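Hypothetical membrane protein (Corynebacterium glutamicum, PDB 6JSA) binds heme through its C-terminal HtaA domain, the part crystallised here, and probably hands it on within the bacterial heme-uptake machinery. Local coordinates at residues A[17-22]-A[41-46]; A[10-15]-A[154-159]; A[32-37]-A[64-69]. All coordinates share one frame; numbering follows the deposited sequence. Where two conformers were deposited one is given.

How the interactions relate
Interactions 1 and 2 meet at G13 O, which accepts a bond from Q19 NE2. Interaction 2 is partly buried and nearest the centre of the chain, about 7 Å from it centre to centre; interaction 1 is partly buried too, and interaction 3 lies at the surface. All three reach the antiparallel strand network of one HtaA domain: strand 42-53 serves interaction 1 and neighbours strand 3-12 of interaction 2, and F43 also packs on I67 of interaction 3. The heme helix in interaction 1 relies on one side-chain amide and waters; interaction 2 combines an indole N-H bond, one backbone bond, apolar packing and waters; interaction 3 is regular backbone ladder.

Interaction 1. Residues A[17-22]-A[41-46]; sequences SFQNYI and QQFQFS. With HEM (protoporphyrin IX containing Fe), chain B.
The heme-bearing helix 16-23 is tied to the residue just before strand 42-53 by the side chain of Q19, which reaches across to Q41. Q19 CG lies anti to the carbonyl carbon (chi1 -72°) and the chain runs extended beyond it, carrying the amide to the backbone of Q41. There NE2 donates to Q41 O at 2.9 Å in a nearly straight bond, 168° at the hydrogen. The acceptor lies close to the plane of the Q19 amide, whereas the donor stands well above the carbonyl plane of Q41. NE2 also bonds to G13 O, so two backbone carbonyls grip this buried nitrogen. The ring of F43 comes in obliquely, CE2 3.9 Å from Q19 NE2.

On the outer side waters take over. The first donates to Q19 OE1 and to N20 OD1 and accepts from Q41 NE2, linking both helix residues to Q41. A second water joins N20 ND2 to Q41 NE2.

The other side of the helix serves the cofactor. Y21 OH binds the heme iron at 2.1 Å, its ring lying with one face over the porphyrin near C4D, and H72 NE2 is hydrogen-bonded to the same oxygen. S17 OG donates to heme O2D at 2.6 Å. An axial tyrosine with a histidine on its oxygen recalls the Tyr-His pair of heme-uptake proteins such as HasA, a likeness that extends to this pair alone.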
loop_
_atom_site.group_PDB
_atom_site.type_symbol
_atom_site.label_atom_id
_atom_site.label_comp_id
_atom_site.label_asym_id
_atom_site.label_seq_id
_atom_site.Cartn_x
_atom_site.Cartn_y
_atom_site.Cartn_z
ATOM N N SER A 17 -8.910 7.051 8.379
ATOM C CA SER A 17 -9.893 8.107 8.167
ATOM C C SER A 17 -10.440 8.080 6.745
ATOM O O SER A 17 -11.588 8.473 6.516
ATOM C CB SER A 17 -9.306 9.473 8.536
ATOM O OG SER A 17 -8.240 9.830 7.679
ATOM N N PHE A 18 -9.639 7.627 5.775
ATOM C CA PHE A 18 -10.146 7.460 4.415
ATOM C C PHE A 18 -11.191 6.352 4.340
ATOM O O PHE A 18 -12.232 6.523 3.698
ATOM C CB PHE A 18 -9.000 7.190 3.438
ATOM C CG PHE A 18 -9.429 7.158 1.998
ATOM C CD1 PHE A 18 -9.918 8.308 1.395
ATOM C CD2 PHE A 18 -9.342 5.995 1.251
ATOM C CE1 PHE A 18 -10.308 8.310 0.069
ATOM C CE2 PHE A 18 -9.730 5.980 -0.082
ATOM C CZ PHE A 18 -10.218 7.144 -0.675
ATOM N N GLN A 19 -10.942 5.216 5.000
ATOM C CA GLN A 19 -11.957 4.163 5.056
ATOM C C GLN A 19 -13.259 4.698 5.628
ATOM O O GLN A 19 -14.344 4.428 5.099
ATOM C CB GLN A 19 -11.493 3.016 5.944
ATOM C CG GLN A 19 -10.401 2.142 5.386
ATOM C CD GLN A 19 -10.002 1.079 6.391
ATOM O OE1 GLN A 19 -10.819 0.641 7.202
ATOM N NE2 GLN A 19 -8.744 0.676 6.360
ATOM N N ASN A 20 -13.169 5.431 6.736
ATOM C CA ASN A 20 -14.376 5.891 7.406
ATOM C C ASN A 20 -15.092 6.942 6.579
ATOM O O ASN A 20 -16.324 7.005 6.598
ATOM C CB ASN A 20 -14.027 6.404 8.804
ATOM C CG ASN A 20 -13.458 5.310 9.690
ATOM O OD1 ASN A 20 -13.686 4.120 9.444
ATOM N ND2 ASN A 20 -12.725 5.698 10.726
ATOM N N TYR A 21 -14.335 7.750 5.837
ATOM C CA TYR A 21 -14.931 8.687 4.895
ATOM C C TYR A 21 -15.643 7.945 3.767
ATOM O O TYR A 21 -16.801 8.241 3.444
ATOM C CB TYR A 21 -13.838 9.607 4.355
ATOM C CG TYR A 21 -14.194 10.319 3.080
ATOM C CD1 TYR A 21 -15.175 11.303 3.061
ATOM C CD2 TYR A 21 -13.542 10.015 1.892
ATOM C CE1 TYR A 21 -15.491 11.957 1.894
ATOM C CE2 TYR A 21 -13.845 10.665 0.722
ATOM C CZ TYR A 21 -14.827 11.630 0.731
ATOM O OH TYR A 21 -15.145 12.262 -0.428
ATOM N N ILE A 22 -14.967 6.967 3.158
ATOM C CA ILE A 22 -15.561 6.233 2.042
ATOM C C ILE A 22 -16.886 5.600 2.455
ATOM O O ILE A 22 -17.878 5.660 1.720
ATOM C CB ILE A 22 -14.578 5.179 1.504
ATOM C CG1 ILE A 22 -13.428 5.857 0.755
ATOM C CG2 ILE A 22 -15.306 4.157 0.641
ATOM C CD1 ILE A 22 -13.825 6.509 -0.556
ATOM N N GLN A 41 -9.446 -3.496 10.262
ATOM C CA GLN A 41 -9.422 -2.233 9.523
ATOM C C GLN A 41 -8.158 -2.103 8.673
ATOM O O GLN A 41 -7.656 -0.999 8.439
ATOM C CB GLN A 41 -9.653 -1.022 10.433
ATOM C CG GLN A 41 -10.981 -1.106 11.137
ATOM C CD GLN A 41 -11.165 0.001 12.120
ATOM O OE1 GLN A 41 -10.779 -0.115 13.284
ATOM N NE2 GLN A 41 -11.769 1.093 11.668
ATOM N N GLN A 42 -7.641 -3.240 8.210
ATOM C CA GLN A 42 -6.458 -3.276 7.360
ATOM C C GLN A 42 -6.737 -4.194 6.184
ATOM O O GLN A 42 -7.239 -5.309 6.365
ATOM C CB GLN A 42 -5.224 -3.790 8.109
ATOM C CG GLN A 42 -4.799 -2.909 9.258
ATOM C CD GLN A 42 -3.606 -3.488 9.976
ATOM O OE1 GLN A 42 -3.725 -4.491 10.677
ATOM N NE2 GLN A 42 -2.444 -2.881 9.781
ATOM N N PHE A 43 -6.400 -3.735 4.987
ATOM C CA PHE A 43 -6.389 -4.627 3.840
ATOM C C PHE A 43 -5.291 -5.670 4.008
ATOM O O PHE A 43 -4.223 -5.396 4.571
ATOM C CB PHE A 43 -6.279 -3.812 2.554
ATOM C CG PHE A 43 -7.405 -2.826 2.423
ATOM C CD1 PHE A 43 -8.666 -3.255 2.027
ATOM C CD2 PHE A 43 -7.239 -1.496 2.786
ATOM C CE1 PHE A 43 -9.728 -2.372 1.951
ATOM C CE2 PHE A 43 -8.299 -0.599 2.717
ATOM C CZ PHE A 43 -9.550 -1.036 2.292
ATOM N N GLN A 44 -5.588 -6.895 3.573
ATOM C CA GLN A 44 -4.771 -8.070 3.849
ATOM C C GLN A 44 -4.222 -8.573 2.525
ATOM O O GLN A 44 -4.990 -8.940 1.623
ATOM C CB GLN A 44 -5.609 -9.158 4.527
ATOM C CG GLN A 44 -6.301 -8.696 5.810
ATOM C CD GLN A 44 -5.349 -8.576 6.982
ATOM O OE1 GLN A 44 -4.461 -9.407 7.155
ATOM N NE2 GLN A 44 -5.536 -7.553 7.801
ATOM N N PHE A 45 -2.903 -8.585 2.413
ATOM C CA PHE A 45 -2.219 -8.934 1.179
ATOM C C PHE A 45 -1.456 -10.230 1.388
ATOM O O PHE A 45 -0.879 -10.458 2.458
ATOM C CB PHE A 45 -1.252 -7.818 0.764
ATOM C CG PHE A 45 -1.923 -6.483 0.582
ATOM C CD1 PHE A 45 -2.120 -5.632 1.663
ATOM C CD2 PHE A 45 -2.377 -6.095 -0.670
ATOM C CE1 PHE A 45 -2.754 -4.411 1.498
ATOM C CE2 PHE A 45 -3.008 -4.868 -0.845
ATOM C CZ PHE A 45 -3.197 -4.030 0.242
ATOM N N SER A 46 -1.455 -11.066 0.359
ATOM C CA SER A 46 -0.850 -12.380 0.436
ATOM C C SER A 46 -0.037 -12.588 -0.830
ATOM O O SER A 46 -0.570 -12.470 -1.934
ATOM C CB SER A 46 -1.966 -13.417 0.556
ATOM O OG SER A 46 -1.435 -14.712 0.682
HETATM C CHA HEM B . -12.927 14.394 2.262
HETATM C CHB HEM B . -16.418 16.187 -0.560
HETATM C CHC HEM B . -14.632 13.719 -4.320
HETATM C CHD HEM B . -10.928 12.242 -1.594
HETATM C C1A HEM B . -14.048 15.066 1.834
HETATM C C2A HEM B . -14.935 15.847 2.673
HETATM C C3A HEM B . -15.905 16.347 1.903
HETATM C C4A HEM B . -15.644 15.908 0.543
HETATM C CMA HEM B . -17.095 17.234 2.350
HETATM C CAA HEM B . -14.781 15.983 4.195
HETATM C CBA HEM B . -15.323 14.671 4.774
HETATM C CGA HEM B . -15.159 14.604 6.270
HETATM O O1A HEM B . -14.317 15.344 6.829
HETATM O O2A HEM B . -15.864 13.786 6.910
HETATM C C1B HEM B . -16.281 15.632 -1.812
HETATM C C2B HEM B . -17.209 15.764 -2.916
HETATM C C3B HEM B . -16.713 15.085 -3.963
HETATM C C4B HEM B . -15.456 14.500 -3.537
HETATM C CMB HEM B . -18.513 16.575 -2.822
HETATM C CAB HEM B . -17.275 14.879 -5.388
HETATM C CBB HEM B . -18.476 15.282 -5.821
HETATM C C1C HEM B . -13.451 13.128 -3.927
HETATM C C2C HEM B . -12.544 12.411 -4.797
HETATM C C3C HEM B . -11.530 11.971 -4.047
HETATM C C4C HEM B . -11.746 12.432 -2.684
HETATM C CMC HEM B . -12.755 12.169 -6.307
HETATM C CAC HEM B . -10.329 11.149 -4.572
HETATM C CBC HEM B . -9.843 10.113 -3.866
HETATM C C1D HEM B . -11.143 12.720 -0.325
HETATM C C2D HEM B . -10.257 12.521 0.796
HETATM C C3D HEM B . -10.803 13.109 1.860
HETATM C C4D HEM B . -12.063 13.692 1.453
HETATM C CMD HEM B . -8.920 11.765 0.736
HETATM C CAD HEM B . -10.224 13.139 3.291
HETATM C CBD HEM B . -10.848 11.968 4.062
HETATM C CGD HEM B . -10.239 11.883 5.437
HETATM O O1D HEM B . -10.709 12.596 6.360
HETATM O O2D HEM B . -9.275 11.096 5.615
HETATM N NA HEM B . -14.506 15.121 0.533
HETATM N NB HEM B . -15.226 14.843 -2.222
HETATM N NC HEM B . -12.931 13.128 -2.641
HETATM N ND HEM B . -12.243 13.442 0.104
HETATM FE FE HEM B . -13.893 13.880 -0.995
HETATM O O HOH W 1 -12.795 1.476 8.950
HETATM O O HOH W 2 -11.713 3.810 12.801
#

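Interaction 2. Residues A[10-15]-A[154-159]; sequences AQWGVK and TQLDPI
D157 O takes the indole N-H of W12, NE1 to O 2.9 Å, where the end of strand 3-12 passes the loop leading into strand 159-165, its antiparallel neighbour in the β-fold. The bond is bent, 137° at the hydrogen, with the oxygen in the ring plane but the donor well above the carbonyl plane. Around the rim of the indole, P158 O and L156 CD1 also lie near the plane, the latter 3.9 Å from CZ2; V14 CA sits over the centre of one face. I159 meets the ring obliquely, its CB 3.8 Å from W12 CD1.

The backbone of D157 is held a second time, its N donating to V14 O at 2.9 Å. Its carboxylate points back across the turn: OD2 lies 3.0 Å from G13 CA, while OD1 accepts from A16 N at the start of the heme helix. A water accepts from G13 N and donates to P158 O, bridging the two backbones.

K15, at the N-cap position, runs extended to CE, which comes 3.6 Å from Q155 O, and then bends at chi4. Its CD touches L156 CD2. NZ bonds to S17 OG, and a water links it to the loop: K15 NZ donates to the water at 2.9 Å, and that water donates to Q155 O.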
loop_
_atom_site.group_PDB
_atom_site.type_symbol
_atom_site.label_atom_id
_atom_site.label_comp_id
_atom_site.label_asym_id
_atom_site.label_seq_id
_atom_site.Cartn_x
_atom_site.Cartn_y
_atom_site.Cartn_z
ATOM N N ALA A 10 1.072 -8.939 4.168
ATOM C CA ALA A 10 1.173 -7.549 4.571
ATOM C C ALA A 10 -0.197 -7.075 5.011
ATOM O O ALA A 10 -1.230 -7.590 4.565
ATOM C CB ALA A 10 1.726 -6.646 3.461
ATOM N N GLN A 11 -0.187 -6.069 5.881
ATOM C CA GLN A 11 -1.392 -5.465 6.425
ATOM C C GLN A 11 -1.258 -3.959 6.282
ATOM O O GLN A 11 -0.271 -3.372 6.749
ATOM C CB GLN A 11 -1.578 -5.853 7.894
ATOM C CG GLN A 11 -1.598 -7.367 8.131
ATOM C CD GLN A 11 -0.200 -7.987 8.172
ATOM O OE1 GLN A 11 0.730 -7.415 8.743
ATOM N NE2 GLN A 11 -0.049 -9.154 7.551
ATOM N N TRP A 12 -2.229 -3.336 5.615
ATOM C CA TRP A 12 -2.200 -1.891 5.393
ATOM C C TRP A 12 -3.626 -1.415 5.190
ATOM O O TRP A 12 -4.312 -1.901 4.286
ATOM C CB TRP A 12 -1.363 -1.549 4.168
ATOM C CG TRP A 12 -1.172 -0.068 3.961
ATOM C CD1 TRP A 12 -0.831 0.864 4.909
ATOM C CD2 TRP A 12 -1.268 0.645 2.721
ATOM N NE1 TRP A 12 -0.724 2.107 4.336
ATOM C CE2 TRP A 12 -0.991 2.005 2.997
ATOM C CE3 TRP A 12 -1.580 0.274 1.408
ATOM C CZ2 TRP A 12 -1.009 2.990 2.008
ATOM C CZ3 TRP A 12 -1.602 1.260 0.422
ATOM C CH2 TRP A 12 -1.314 2.598 0.732
ATOM N N GLY A 13 -4.066 -0.467 6.011
ATOM C CA GLY A 13 -5.402 0.057 5.837
ATOM C C GLY A 13 -5.552 1.199 4.856
ATOM O O GLY A 13 -6.665 1.712 4.706
ATOM N N VAL A 14 -4.478 1.586 4.166
ATOM C CA VAL A 14 -4.409 2.790 3.341
ATOM C C VAL A 14 -4.428 4.004 4.258
ATOM O O VAL A 14 -3.378 4.598 4.525
ATOM C CB VAL A 14 -5.457 2.848 2.211
ATOM C CG1 VAL A 14 -5.242 4.102 1.380
ATOM C CG2 VAL A 14 -5.339 1.600 1.330
ATOM N N LYS A 15 -5.604 4.362 4.774
ATOM C CA LYS A 15 -5.694 5.351 5.845
ATOM C C LYS A 15 -7.027 5.142 6.544
ATOM O O LYS A 15 -8.066 5.094 5.878
ATOM C CB LYS A 15 -5.601 6.783 5.304
ATOM C CG LYS A 15 -5.392 7.842 6.386
ATOM C CD LYS A 15 -5.229 9.214 5.760
ATOM C CE LYS A 15 -4.844 10.319 6.749
ATOM N NZ LYS A 15 -5.512 10.278 8.070
ATOM N N THR A 154 1.730 13.784 4.124
ATOM C CA THR A 154 0.721 13.318 5.066
ATOM C C THR A 154 1.005 11.871 5.447
ATOM O O THR A 154 1.378 11.048 4.604
ATOM C CB THR A 154 -0.663 13.430 4.416
ATOM O OG1 THR A 154 -0.987 14.813 4.238
ATOM C CG2 THR A 154 -1.763 12.775 5.267
ATOM N N GLN A 155 0.845 11.564 6.731
ATOM C CA GLN A 155 1.034 10.201 7.209
ATOM C C GLN A 155 -0.208 9.372 6.901
ATOM O O GLN A 155 -1.315 9.709 7.336
ATOM C CB GLN A 155 1.283 10.213 8.714
ATOM C CG GLN A 155 2.502 11.012 9.127
ATOM C CD GLN A 155 3.780 10.521 8.463
ATOM O OE1 GLN A 155 4.302 11.151 7.534
ATOM N NE2 GLN A 155 4.296 9.400 8.941
ATOM N N LEU A 156 -0.021 8.278 6.175
ATOM C CA LEU A 156 -1.091 7.329 5.918
ATOM C C LEU A 156 -1.109 6.311 7.059
ATOM O O LEU A 156 -0.405 6.465 8.059
ATOM C CB LEU A 156 -0.896 6.687 4.547
ATOM C CG LEU A 156 -0.845 7.647 3.353
ATOM C CD1 LEU A 156 -0.752 6.845 2.060
ATOM C CD2 LEU A 156 -2.044 8.610 3.329
ATOM N N ASP A 157 -1.914 5.255 6.940
ATOM C CA ASP A 157 -1.796 4.163 7.891
ATOM C C ASP A 157 -0.399 3.558 7.780
ATOM O O ASP A 157 0.176 3.498 6.689
ATOM C CB ASP A 157 -2.775 3.044 7.541
ATOM C CG ASP A 157 -4.186 3.265 8.064
ATOM O OD1 ASP A 157 -4.443 4.217 8.824
ATOM O OD2 ASP A 157 -5.057 2.446 7.691
ATOM N N PRO A 158 0.160 3.073 8.881
ATOM C CA PRO A 158 1.425 2.334 8.798
ATOM C C PRO A 158 1.197 0.987 8.127
ATOM O O PRO A 158 0.088 0.442 8.104
ATOM C CB PRO A 158 1.816 2.154 10.267
ATOM C CG PRO A 158 0.498 2.092 10.977
ATOM C CD PRO A 158 -0.388 3.078 10.250
ATOM N N ILE A 159 2.267 0.442 7.557
ATOM C CA ILE A 159 2.213 -0.854 6.888
ATOM C C ILE A 159 3.104 -1.840 7.631
ATOM O O ILE A 159 4.181 -1.477 8.118
ATOM C CB ILE A 159 2.598 -0.757 5.393
ATOM C CG1 ILE A 159 2.391 -2.103 4.691
ATOM C CG2 ILE A 159 4.019 -0.226 5.200
ATOM C CD1 ILE A 159 2.326 -1.996 3.175
HETATM O O HOH W 3 -2.501 -0.266 8.467
HETATM O O HOH W 4 -3.238 8.740 9.135
#

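Interaction 3. Residues A[32-37]-A[64-69]; sequences TLNGVG and PGSIHF
T32 and H68, L33 and I67, N34 and S66 face each other in register along two antiparallel strands, with segment axes 5.0 Å apart. The first shell is backbone. T32 and H68 form a hydrogen-bonded pair, T32 N to H68 O and H68 N to T32 O both 2.9 Å; N34 and S66 form another, with N34 N donating to S66 O and S66 N to N34 O. L33 and I67 fall between them as a non-hydrogen-bonded pair, and their CA atoms make longer C-H...O contacts to S66 O and T32 O.

Side chains fill the two faces. L33 and I67 lie side by side pointing the same way, L33 CD2 3.9 Å from I67 CG1. On the other face T32 OG1 packs 3.6 Å from H68 CB, and S66 OG comes 3.5 Å from N34 CB.

Beyond N34 the chain turns at G35, which has a positive phi of 79°, and V36 returns over the opposite strand. There V36 CG2, anti to its own carbonyl carbon, lies 3.7 Å from G65 C and 3.6 Å from S66 N. G65 CA comes 3.1 Å from N34 O.

Further out, G65, I67 and F69 bond by their backbones to N82, I80 and M78 of strand 76-88, placing strand 66-71 between two partners. L33, V36 and I67 pack on F43, while the ring of F69 meets F18 of the heme helix edge-to-face. This is the regular pairing of an antiparallel β-ladder in the strand-rich HtaA domain.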
loop_
_atom_site.group_PDB
_atom_site.type_symbol
_atom_site.label_atom_id
_atom_site.label_comp_id
_atom_site.label_asym_id
_atom_site.label_seq_id
_atom_site.Cartn_x
_atom_site.Cartn_y
_atom_site.Cartn_z
ATOM N N THR A 32 -14.413 -2.527 -3.203
ATOM C CA THR A 32 -14.386 -3.940 -3.533
ATOM C C THR A 32 -12.939 -4.401 -3.625
ATOM O O THR A 32 -12.021 -3.612 -3.875
ATOM C CB THR A 32 -15.160 -4.267 -4.821
ATOM O OG1 THR A 32 -14.499 -3.676 -5.944
ATOM C CG2 THR A 32 -16.596 -3.761 -4.729
ATOM N N LEU A 33 -12.760 -5.698 -3.403
ATOM C CA LEU A 33 -11.458 -6.329 -3.263
ATOM C C LEU A 33 -11.346 -7.471 -4.251
ATOM O O LEU A 33 -12.292 -8.244 -4.437
ATOM C CB LEU A 33 -11.291 -6.893 -1.853
ATOM C CG LEU A 33 -11.439 -5.852 -0.742
ATOM C CD1 LEU A 33 -11.260 -6.499 0.625
ATOM C CD2 LEU A 33 -10.454 -4.684 -0.925
ATOM N N ASN A 34 -10.171 -7.593 -4.855
ATOM C CA ASN A 34 -9.898 -8.655 -5.819
ATOM C C ASN A 34 -8.521 -9.192 -5.449
ATOM O O ASN A 34 -7.501 -8.561 -5.740
ATOM C CB ASN A 34 -9.937 -8.107 -7.240
ATOM C CG ASN A 34 -10.205 -9.174 -8.275
ATOM O OD1 ASN A 34 -11.103 -10.004 -8.115
ATOM N ND2 ASN A 34 -9.429 -9.162 -9.345
ATOM N N GLY A 35 -8.490 -10.346 -4.791
ATOM C CA GLY A 35 -7.223 -10.901 -4.370
ATOM C C GLY A 35 -6.659 -10.276 -3.121
ATOM O O GLY A 35 -5.467 -10.442 -2.853
ATOM N N VAL A 36 -7.484 -9.557 -2.355
ATOM C CA VAL A 36 -7.101 -8.852 -1.135
ATOM C C VAL A 36 -8.198 -9.115 -0.110
ATOM O O VAL A 36 -9.379 -9.181 -0.467
ATOM C CB VAL A 36 -6.978 -7.328 -1.413
ATOM C CG1 VAL A 36 -6.679 -6.521 -0.141
ATOM C CG2 VAL A 36 -5.948 -7.067 -2.495
ATOM N N GLY A 37 -7.815 -9.299 1.155
ATOM C CA GLY A 37 -8.761 -9.450 2.239
ATOM C C GLY A 37 -8.871 -8.196 3.094
ATOM O O GLY A 37 -8.303 -7.143 2.793
ATOM N N PRO A 64 0.078 -9.449 -5.278
ATOM C CA PRO A 64 -0.974 -9.223 -6.273
ATOM C C PRO A 64 -2.200 -8.641 -5.574
ATOM O O PRO A 64 -2.234 -8.478 -4.353
ATOM C CB PRO A 64 -1.262 -10.641 -6.758
ATOM C CG PRO A 64 -1.150 -11.432 -5.485
ATOM C CD PRO A 64 -0.004 -10.808 -4.710
ATOM N N GLY A 65 -3.218 -8.337 -6.369
ATOM C CA GLY A 65 -4.500 -7.950 -5.822
ATOM C C GLY A 65 -4.760 -6.457 -5.934
ATOM O O GLY A 65 -3.845 -5.630 -6.011
ATOM N N SER A 66 -6.043 -6.111 -5.914
ATOM C CA SER A 66 -6.455 -4.724 -6.050
ATOM C C SER A 66 -7.562 -4.366 -5.067
ATOM O O SER A 66 -8.367 -5.209 -4.655
ATOM C CB SER A 66 -6.909 -4.416 -7.475
ATOM O OG SER A 66 -7.969 -5.258 -7.852
ATOM N N ILE A 67 -7.577 -3.083 -4.711
ATOM C CA ILE A 67 -8.639 -2.444 -3.947
ATOM C C ILE A 67 -9.262 -1.394 -4.852
ATOM O O ILE A 67 -8.540 -0.626 -5.497
ATOM C CB ILE A 67 -8.077 -1.753 -2.693
ATOM C CG1 ILE A 67 -7.233 -2.721 -1.860
ATOM C CG2 ILE A 67 -9.217 -1.125 -1.890
ATOM C CD1 ILE A 67 -6.347 -2.007 -0.882
ATOM N N HIS A 68 -10.593 -1.337 -4.876
ATOM C CA HIS A 68 -11.320 -0.393 -5.723
ATOM C C HIS A 68 -12.276 0.402 -4.838
ATOM O O HIS A 68 -13.319 -0.111 -4.418
ATOM C CB HIS A 68 -12.070 -1.138 -6.820
ATOM C CG HIS A 68 -12.586 -0.251 -7.909
ATOM N ND1 HIS A 68 -13.165 -0.745 -9.057
ATOM C CD2 HIS A 68 -12.609 1.099 -8.028
ATOM C CE1 HIS A 68 -13.522 0.261 -9.835
ATOM N NE2 HIS A 68 -13.195 1.390 -9.233
ATOM N N PHE A 69 -11.918 1.657 -4.549
ATOM C CA PHE A 69 -12.766 2.555 -3.767
ATOM C C PHE A 69 -13.702 3.312 -4.698
ATOM O O PHE A 69 -13.293 3.761 -5.770
ATOM C CB PHE A 69 -11.911 3.595 -3.041
ATOM C CG PHE A 69 -10.965 3.032 -2.013
ATOM C CD1 PHE A 69 -11.417 2.680 -0.750
ATOM C CD2 PHE A 69 -9.610 2.905 -2.296
ATOM C CE1 PHE A 69 -10.547 2.201 0.207
ATOM C CE2 PHE A 69 -8.735 2.418 -1.342
ATOM C CZ PHE A 69 -9.202 2.068 -0.091
HETATM O O HOH W 5 -15.122 -3.348 -8.815
HETATM O O HOH W 6 -2.883 -9.931 -1.921
#